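Local atomic coordinates of neuraminidase (Influenza A virus, PDB entry 4GDI), a protein that forms a neuraminidase-like surface tetramer of a bat influenza A virus, related to sialidases but with a diverged putative active site. Residues S101-F106 against S150-I155. Sequence-based numbering, arbitrary orientation.
Sequences SSSACF and SECICI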
loop_
_atom_site.group_PDB
_atom_site.type_symbol
_atom_site.label_atom_id
_atom_site.label_comp_id
_atom_site.label_asym_id
_atom_site.label_seq_id
_atom_site.Cartn_x
_atom_site.Cartn_y
_atom_site.Cartn_z
ATOM N N SER A 101 4.182 17.379 -21.434
ATOM C CA SER A 101 4.516 16.166 -22.152
ATOM C C SER A 101 5.691 15.501 -21.448
ATOM O O SER A 101 6.383 16.122 -20.634
ATOM C CB SER A 101 4.842 16.452 -23.616
ATOM O OG SER A 101 6.011 17.253 -23.783
ATOM N N SER A 102 5.921 14.236 -21.754
ATOM C CA SER A 102 6.940 13.494 -21.016
ATOM C C SER A 102 7.505 12.284 -21.738
ATOM O O SER A 102 7.011 11.855 -22.774
ATOM C CB SER A 102 6.371 13.040 -19.671
ATOM O OG SER A 102 5.601 11.866 -19.826
ATOM N N SER A 103 8.567 11.748 -21.157
ATOM C CA SER A 103 9.083 10.456 -21.548
ATOM C C SER A 103 9.791 9.886 -20.335
ATOM O O SER A 103 10.324 10.635 -19.518
ATOM C CB SER A 103 10.063 10.596 -22.707
ATOM O OG SER A 103 10.492 9.319 -23.156
ATOM N N ALA A 104 9.792 8.570 -20.207
ATOM C CA ALA A 104 10.444 7.934 -19.086
ATOM C C ALA A 104 11.001 6.580 -19.494
ATOM O O ALA A 104 10.506 5.930 -20.407
ATOM C CB ALA A 104 9.456 7.765 -17.920
ATOM N N CYS A 105 12.054 6.158 -18.820
ATOM C CA CYS A 105 12.647 4.870 -19.128
ATOM C C CYS A 105 13.594 4.482 -17.999
ATOM O O CYS A 105 14.296 5.345 -17.449
ATOM C CB CYS A 105 13.385 4.898 -20.483
ATOM S SG CYS A 105 14.490 6.335 -20.793
ATOM N N PHE A 106 13.588 3.187 -17.678
ATOM C CA PHE A 106 14.426 2.600 -16.630
ATOM C C PHE A 106 15.660 1.969 -17.253
ATOM O O PHE A 106 15.550 1.153 -18.170
ATOM C CB PHE A 106 13.621 1.531 -15.886
ATOM C CG PHE A 106 14.248 1.076 -14.597
ATOM C CD1 PHE A 106 14.198 1.881 -13.468
ATOM C CD2 PHE A 106 14.865 -0.167 -14.511
ATOM C CE1 PHE A 106 14.763 1.458 -12.265
ATOM C CE2 PHE A 106 15.444 -0.600 -13.317
ATOM C CZ PHE A 106 15.396 0.220 -12.194
ATOM N N SER A 150 5.926 8.619 -24.844
ATOM C CA SER A 150 6.159 7.194 -24.970
ATOM C C SER A 150 7.510 6.953 -24.314
ATOM O O SER A 150 8.272 7.897 -24.122
ATOM C CB SER A 150 6.220 6.800 -26.439
ATOM O OG SER A 150 6.106 5.401 -26.617
ATOM N N GLU A 151 7.822 5.713 -23.978
ATOM C CA GLU A 151 9.036 5.472 -23.211
ATOM C C GLU A 151 10.270 5.837 -23.997
ATOM O O GLU A 151 10.329 5.646 -25.216
ATOM C CB GLU A 151 9.142 4.021 -22.715
ATOM C CG GLU A 151 9.470 2.966 -23.752
ATOM C CD GLU A 151 9.731 1.587 -23.103
ATOM O OE1 GLU A 151 9.789 1.525 -21.855
ATOM O OE2 GLU A 151 9.873 0.575 -23.822
ATOM N N CYS A 152 11.267 6.353 -23.286
ATOM C CA CYS A 152 12.568 6.557 -23.898
ATOM C C CYS A 152 13.300 5.206 -23.938
ATOM O O CYS A 152 12.832 4.218 -23.381
ATOM C CB CYS A 152 13.375 7.683 -23.208
ATOM S SG CYS A 152 13.253 7.826 -21.426
ATOM N N ILE A 153 14.421 5.159 -24.635
ATOM C CA ILE A 153 15.077 3.901 -24.927
ATOM C C ILE A 153 16.455 3.839 -24.282
ATOM O O ILE A 153 17.328 4.659 -24.598
ATOM C CB ILE A 153 15.245 3.719 -26.453
ATOM C CG1 ILE A 153 13.883 3.663 -27.143
ATOM C CG2 ILE A 153 16.003 2.457 -26.758
ATOM C CD1 ILE A 153 12.948 2.597 -26.557
ATOM N N CYS A 154 16.654 2.866 -23.389
ATOM C CA CYS A 154 17.953 2.687 -22.707
ATOM C C CYS A 154 18.708 1.458 -23.212
ATOM O O CYS A 154 18.137 0.383 -23.371
ATOM C CB CYS A 154 17.760 2.596 -21.194
ATOM S SG CYS A 154 17.086 4.081 -20.441
ATOM N N ILE A 155 19.993 1.648 -23.500
ATOM C CA ILE A 155 20.885 0.579 -23.916
ATOM C C ILE A 155 22.197 0.702 -23.141
ATOM O O ILE A 155 22.917 1.682 -23.303
ATOM C CB ILE A 155 21.249 0.675 -25.410
ATOM C CG1 ILE A 155 20.007 0.733 -26.279
ATOM C CG2 ILE A 155 22.089 -0.526 -25.842
ATOM C CD1 ILE A 155 20.343 0.942 -27.727
#
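A disulfide between Cys105 and Cys152 joins the two segments covalently, with SG to SG at 2.0 Å. The torsion about the sulfur-sulfur bond is -96°, close to the 90° magnitude such bonds prefer. Cys105 reaches from strand 101-106 to Cys152 in the loop that leads into strand 153-155. In both residues SG sits between its own backbone N and carbonyl carbon, and this rotation puts each sulfur where the two meet. Cys105 SG also packs against Cys154 SG at 3.5 Å, a non-bonded approach between two disulfides, since Cys154 is bonded to Cys159.

Beside the disulfide, Ser103 places OG anti to its backbone N (chi1 -176°). From there OG donates to Ser150 O at 2.8 Å. The hydroxyl oxygen lies in the plane of that carbonyl and roughly in line with its C=O bond, at 159°. Cys152 N is also near OG, but its N-H does not point at the hydroxyl; it goes instead to Ala104 O at 3.0 Å, approaching from well above the carbonyl plane. The CA hydrogen of Glu151 leans toward the same oxygen, with CA 3.2 Å from Ala104 O. The carboxylate of Glu151 is held outside the pair, by Ser47 OG and by the backbone N of Gln325.

Strands 101-106 and 153-155 are the first strands of successive four-stranded antiparallel sheets, blades of the neuraminidase beta-propeller, each paired within its own sheet to 111-117 or 158-165. The contact therefore bridges neighbouring blades in the buried interior. Its chemistry, one covalent link flanked by a serine-to-carbonyl bond and a single backbone bond, implies a junction fixed by cross-linking and local polar pairing rather than by a continuous sheet.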